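Side-chain contacts in 2,3-dimethylmalate lyase (Aspergillus niger, PDB 3FA4), which is an enzyme of the phosphoenolpyruvate phosphomutase family, named as a lyase, that carries a magnesium ion on a TIM-barrel fold: residues 7-12 with 82-87; 184-189 with 233-238. All coordinates share one frame; numbering follows the deposited sequence.

Interaction 1. Residues 7-12 with 82-87. With MG (magnesium ion), chain N.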
loop_
_atom_site.group_PDB
_atom_site.type_symbol
_atom_site.label_atom_id
_atom_site.label_comp_id
_atom_site.label_asym_id
_atom_site.label_seq_id
_atom_site.Cartn_x
_atom_site.Cartn_y
_atom_site.Cartn_z
ATOM N N THR B 7 -15.609 15.075 15.411
ATOM C CA THR B 7 -16.052 16.100 16.343
ATOM C C THR B 7 -17.394 16.721 15.962
ATOM O O THR B 7 -18.213 17.011 16.827
ATOM C CB THR B 7 -14.989 17.228 16.482
ATOM O OG1 THR B 7 -13.746 16.667 16.956
ATOM C CG2 THR B 7 -15.462 18.284 17.456
ATOM N N SER B 8 -17.648 16.949 14.688
ATOM C CA SER B 8 -18.945 17.547 14.377
ATOM C C SER B 8 -20.051 16.433 14.385
ATOM O O SER B 8 -21.145 16.656 14.845
ATOM C CB SER B 8 -18.842 18.398 13.109
ATOM O OG SER B 8 -18.549 17.614 11.986
ATOM N N LEU B 9 -19.735 15.221 13.939
ATOM C CA LEU B 9 -20.614 14.032 14.149
ATOM C C LEU B 9 -20.961 13.832 15.614
ATOM O O LEU B 9 -22.135 13.715 15.970
ATOM C CB LEU B 9 -20.011 12.730 13.596
ATOM C CG LEU B 9 -20.995 11.555 13.510
ATOM C CD1 LEU B 9 -22.269 11.887 12.705
ATOM C CD2 LEU B 9 -20.324 10.221 12.959
ATOM N N ARG B 10 -19.946 13.814 16.465
ATOM C CA ARG B 10 -20.119 13.622 17.911
ATOM C C ARG B 10 -21.077 14.652 18.453
ATOM O O ARG B 10 -21.965 14.351 19.202
ATOM C CB ARG B 10 -18.748 13.766 18.600
ATOM C CG ARG B 10 -18.732 13.244 19.957
ATOM C CD ARG B 10 -17.376 12.692 20.376
ATOM N NE ARG B 10 -17.583 11.507 21.170
ATOM C CZ ARG B 10 -17.223 10.300 20.792
ATOM N NH1 ARG B 10 -16.656 10.072 19.663
ATOM N NH2 ARG B 10 -17.435 9.303 21.552
ATOM N N ARG B 11 -20.857 15.902 18.072
ATOM C CA ARG B 11 -21.606 17.037 18.521
ATOM C C ARG B 11 -23.057 16.943 18.024
ATOM O O ARG B 11 -23.958 17.300 18.749
ATOM C CB ARG B 11 -20.917 18.328 18.042
ATOM C CG ARG B 11 -21.717 19.593 18.389
ATOM C CD ARG B 11 -20.948 20.916 18.185
ATOM N NE ARG B 11 -21.856 22.102 18.306
ATOM C CZ ARG B 11 -22.012 22.876 19.396
ATOM N NH1 ARG B 11 -21.310 22.620 20.515
ATOM N NH2 ARG B 11 -22.853 23.941 19.376
ATOM N N ALA B 12 -23.281 16.445 16.802
ATOM C CA ALA B 12 -24.637 16.296 16.243
ATOM C C ALA B 12 -25.378 15.181 16.976
ATOM O O ALA B 12 -26.577 15.255 17.137
ATOM C CB ALA B 12 -24.545 15.976 14.759
ATOM N N PRO B 82 -18.944 14.150 7.600
ATOM C CA PRO B 82 -18.703 12.906 8.346
ATOM C C PRO B 82 -18.761 11.658 7.457
ATOM O O PRO B 82 -19.737 11.509 6.721
ATOM C CB PRO B 82 -19.864 12.850 9.332
ATOM C CG PRO B 82 -20.252 14.307 9.560
ATOM C CD PRO B 82 -20.089 14.911 8.162
ATOM N N VAL B 83 -17.751 10.809 7.539
ATOM C CA VAL B 83 -17.757 9.477 6.965
ATOM C C VAL B 83 -17.840 8.400 8.035
ATOM O O VAL B 83 -17.038 8.347 8.938
ATOM C CB VAL B 83 -16.530 9.247 6.068
ATOM C CG1 VAL B 83 -16.472 7.838 5.474
ATOM C CG2 VAL B 83 -16.431 10.305 5.011
ATOM N N ILE B 84 -18.838 7.556 7.914
ATOM C CA ILE B 84 -19.006 6.360 8.799
ATOM C C ILE B 84 -18.459 5.206 8.031
ATOM O O ILE B 84 -18.945 4.979 6.984
ATOM C CB ILE B 84 -20.508 6.081 9.137
ATOM C CG1 ILE B 84 -21.114 7.361 9.740
ATOM C CG2 ILE B 84 -20.632 4.882 10.103
ATOM C CD1 ILE B 84 -22.570 7.419 9.746
ATOM N N ALA B 85 -17.439 4.503 8.541
ATOM C CA ALA B 85 -16.755 3.451 7.833
ATOM C C ALA B 85 -16.941 2.039 8.418
ATOM O O ALA B 85 -16.832 1.814 9.602
ATOM C CB ALA B 85 -15.303 3.766 7.790
ATOM N N ASP B 86 -17.159 1.040 7.574
ATOM C CA ASP B 86 -17.142 -0.348 8.086
ATOM C C ASP B 86 -15.724 -0.585 8.695
ATOM O O ASP B 86 -14.770 0.065 8.209
ATOM C CB ASP B 86 -17.530 -1.293 6.962
ATOM C CG ASP B 86 -17.495 -2.720 7.375
ATOM O OD1 ASP B 86 -17.569 -3.040 8.602
ATOM O OD2 ASP B 86 -17.347 -3.574 6.470
ATOM N N ALA B 87 -15.579 -1.370 9.796
ATOM C CA ALA B 87 -14.252 -1.764 10.322
ATOM C C ALA B 87 -14.292 -3.235 10.728
ATOM O O ALA B 87 -13.448 -3.691 11.510
ATOM C CB ALA B 87 -13.787 -0.914 11.543
HETATM MG MG MG N . -17.800 -5.739 6.919
HETATM O O HOH W 1 -18.862 -5.417 8.575
HETATM O O HOH W 2 -16.930 -5.900 5.098
HETATM O O HOH W 3 -19.727 -5.514 5.766
#

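Interaction 2. Residues 184-189 with 233-238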
loop_
_atom_site.group_PDB
_atom_site.type_symbol
_atom_site.label_atom_id
_atom_site.label_comp_id
_atom_site.label_asym_id
_atom_site.label_seq_id
_atom_site.Cartn_x
_atom_site.Cartn_y
_atom_site.Cartn_z
ATOM N N ALA B 184 -19.032 2.417 23.994
ATOM C CA ALA B 184 -19.433 2.635 22.586
ATOM C C ALA B 184 -20.463 3.773 22.513
ATOM O O ALA B 184 -21.262 3.975 23.461
ATOM C CB ALA B 184 -20.018 1.353 21.976
ATOM N N ASP B 185 -20.466 4.499 21.388
ATOM C CA ASP B 185 -21.283 5.736 21.315
ATOM C C ASP B 185 -22.670 5.504 20.647
ATOM O O ASP B 185 -23.626 6.277 20.828
ATOM C CB ASP B 185 -20.531 6.850 20.553
ATOM C CG ASP B 185 -19.157 7.137 21.119
ATOM O OD1 ASP B 185 -19.103 7.704 22.213
ATOM O OD2 ASP B 185 -18.114 6.860 20.448
ATOM N N VAL B 186 -22.756 4.459 19.852
ATOM C CA VAL B 186 -23.952 4.186 19.062
ATOM C C VAL B 186 -24.138 2.687 19.045
ATOM O O VAL B 186 -23.115 1.905 19.012
ATOM C CB VAL B 186 -23.771 4.690 17.595
ATOM C CG1 VAL B 186 -24.987 4.426 16.755
ATOM C CG2 VAL B 186 -23.393 6.186 17.594
ATOM N N GLY B 187 -25.404 2.260 19.068
ATOM C CA GLY B 187 -25.724 0.838 18.819
ATOM C C GLY B 187 -26.307 0.480 17.472
ATOM O O GLY B 187 -27.118 1.198 16.932
ATOM N N PHE B 188 -25.989 -0.715 16.974
ATOM C CA PHE B 188 -26.289 -1.103 15.574
ATOM C C PHE B 188 -26.743 -2.581 15.648
ATOM O O PHE B 188 -25.897 -3.482 15.745
ATOM C CB PHE B 188 -24.949 -0.913 14.780
ATOM C CG PHE B 188 -24.964 -1.371 13.280
ATOM C CD1 PHE B 188 -23.937 -0.990 12.432
ATOM C CD2 PHE B 188 -25.988 -2.086 12.737
ATOM C CE1 PHE B 188 -23.931 -1.336 11.110
ATOM C CE2 PHE B 188 -25.952 -2.446 11.451
ATOM C CZ PHE B 188 -24.902 -2.080 10.632
ATOM N N LEU B 189 -28.064 -2.812 15.679
ATOM C CA LEU B 189 -28.679 -4.141 15.604
ATOM C C LEU B 189 -28.933 -4.514 14.139
ATOM O O LEU B 189 -29.861 -4.008 13.470
ATOM C CB LEU B 189 -30.004 -4.169 16.366
ATOM C CG LEU B 189 -30.493 -5.409 17.147
ATOM C CD1 LEU B 189 -32.030 -5.428 17.155
ATOM C CD2 LEU B 189 -29.965 -6.721 16.650
ATOM N N PHE B 233 -34.500 6.713 15.620
ATOM C CA PHE B 233 -33.072 6.372 15.286
ATOM C C PHE B 233 -32.329 7.656 15.120
ATOM O O PHE B 233 -32.950 8.728 14.896
ATOM C CB PHE B 233 -32.965 5.596 13.980
ATOM C CG PHE B 233 -33.407 4.184 14.086
ATOM C CD1 PHE B 233 -34.701 3.828 13.731
ATOM C CD2 PHE B 233 -32.547 3.204 14.614
ATOM C CE1 PHE B 233 -35.125 2.496 13.862
ATOM C CE2 PHE B 233 -32.949 1.873 14.738
ATOM C CZ PHE B 233 -34.231 1.508 14.361
ATOM N N ARG B 234 -31.028 7.593 15.240
ATOM C CA ARG B 234 -30.169 8.728 15.084
ATOM C C ARG B 234 -29.375 8.709 13.811
ATOM O O ARG B 234 -28.928 9.706 13.369
ATOM C CB ARG B 234 -29.289 8.904 16.283
ATOM C CG ARG B 234 -30.060 9.015 17.516
ATOM C CD ARG B 234 -30.794 10.333 17.639
ATOM N NE ARG B 234 -29.985 11.202 18.443
ATOM C CZ ARG B 234 -29.350 12.272 18.021
ATOM N NH1 ARG B 234 -29.465 12.707 16.802
ATOM N NH2 ARG B 234 -28.599 12.909 18.863
ATOM N N ILE B 235 -29.241 7.546 13.210
ATOM C CA ILE B 235 -28.521 7.400 11.949
ATOM C C ILE B 235 -29.243 6.368 11.126
ATOM O O ILE B 235 -29.683 5.286 11.642
ATOM C CB ILE B 235 -27.041 6.977 12.208
ATOM C CG1 ILE B 235 -26.387 7.921 13.232
ATOM C CG2 ILE B 235 -26.257 6.636 10.886
ATOM C CD1 ILE B 235 -25.083 7.399 13.871
ATOM N N ILE B 236 -29.370 6.703 9.842
ATOM C CA ILE B 236 -29.718 5.708 8.817
ATOM C C ILE B 236 -28.629 5.673 7.730
ATOM O O ILE B 236 -28.112 6.721 7.298
ATOM C CB ILE B 236 -31.168 5.994 8.230
ATOM C CG1 ILE B 236 -31.721 4.780 7.447
ATOM C CG2 ILE B 236 -31.152 7.294 7.395
ATOM C CD1 ILE B 236 -33.211 4.941 7.048
ATOM N N ILE B 237 -28.306 4.458 7.293
ATOM C CA ILE B 237 -27.274 4.168 6.291
ATOM C C ILE B 237 -27.922 3.356 5.239
ATOM O O ILE B 237 -28.894 2.729 5.512
ATOM C CB ILE B 237 -25.946 3.503 6.879
ATOM C CG1 ILE B 237 -26.202 2.086 7.441
ATOM C CG2 ILE B 237 -25.250 4.487 7.870
ATOM C CD1 ILE B 237 -24.976 1.391 7.884
ATOM N N PHE B 238 -27.458 3.451 4.001
ATOM C CA PHE B 238 -28.024 2.703 2.928
ATOM C C PHE B 238 -26.885 2.173 2.137
ATOM O O PHE B 238 -26.599 2.750 1.109
ATOM C CB PHE B 238 -28.874 3.566 1.951
ATOM C CG PHE B 238 -29.901 4.452 2.601
ATOM C CD1 PHE B 238 -29.577 5.756 2.988
ATOM C CD2 PHE B 238 -31.221 4.024 2.747
ATOM C CE1 PHE B 238 -30.524 6.568 3.564
ATOM C CE2 PHE B 238 -32.165 4.852 3.324
ATOM C CZ PHE B 238 -31.805 6.111 3.717
#

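Interaction 1. Residues 7-12 with 82-87
At the N-terminal end of the TIM barrel, L9 of helix 5-13 lies against P82 and I84, which lead into and form strand 83-86. The two segments meet through side chains alone; L9 CA and P82 CA are still 6.2 Å apart, and 149 Å² is buried in all. L9 carries the helix side. Its CG lies anti to the backbone N (chi1 -167°), and the two methyls take different partners, one the proline before the strand and the other the isoleucine within it: L9 CD1 rests on P82 CB at 4.3 Å, while L9 CD2 meets I84 CG1 at 4.4 Å. P82 points at the helix, whereas I84 reaches it through its CG1 methylene. At the exposed margin S8 OG comes within 4.4 Å of P82 CG, a peripheral contact; the same hydroxyl makes a weak hydrogen bond to A5 O. A110 and A111 pack beside L9. Farther along 82-87, D86 joins D88 and three waters at the magnesium ion, so this segment runs from the helix-covered barrel end to the metal. D86 OD2 binds magnesium at 2.3 Å, and D86 OD1 accepts a 2.7 Å hydrogen bond from one of the metal-bound waters.

Interaction 2. Residues 184-189 with 233-238
V186 and I235 meet methyl to methyl inside the barrel, V186 CG1 lying 4.1 Å from I235 CD1. The valine's CG1 is the branch anti to the backbone N (chi1 -180°). On the other side, I235 has CG1 anti to its carbonyl carbon (chi1 -51°), and the nearly extended chi2 of 164° carries CD1 out to the valine; the two chains approach at a slant. Two residues further along each strand the pattern recurs: F188 CE1 is 4.4 Å from I237 CD1, and the methyl comes to the ring obliquely. The contacting residues are thus spaced two apart on both strands, consistent with the inward-facing alternation of a barrel strand.

The join is wholly apolar and modest, 107 Å² over both sides. The closest CA pair, V186 and R234, is 8.7 Å apart, too far for a backbone ladder. The touching pairs stand wider still, 9.0 Å from V186 CA to I235 CA and 10.7 Å from F188 CA to I237 CA, so the side chains alone span the gap.

Strand 211-213 explains the separation, since it lies between the two: G187 shares backbone hydrogen bonds with P209 and L211, a link that closes the barrel, and L211 and N213 lie beside the isoleucines. The F188 ring, whose side chain comes to about 9 Å from the magnesium ion, packs edge-to-face with H113. On its far side strand 186-189 pairs with strand 156-161 through V186, and strand 235-238 is flanked within the sheet by strand 20-25, where I235 touches I20 and I237 touches A22.

In the fold
Both interactions belong to one barrel but sample different layers. Interaction 1 is partly buried and has an exposed margin, joining a helix to the start of a strand and the proline before it; interaction 2 is fully buried and joins two strands across the interior. Each relies on aliphatic contacts, but interaction 2 adds an aromatic ring, and segment 82-87 of interaction 1 continues to a charged metal site. Their centres lie 11 Å apart, and they touch directly: I84 CD1 packs on I235 CG2 at 3.9 Å, so strands 83-86 and 235-238 share one core. Apart from the metal site, the polar link between them is R10 with D185, a salt bridge whose modelled length is doubtfully short.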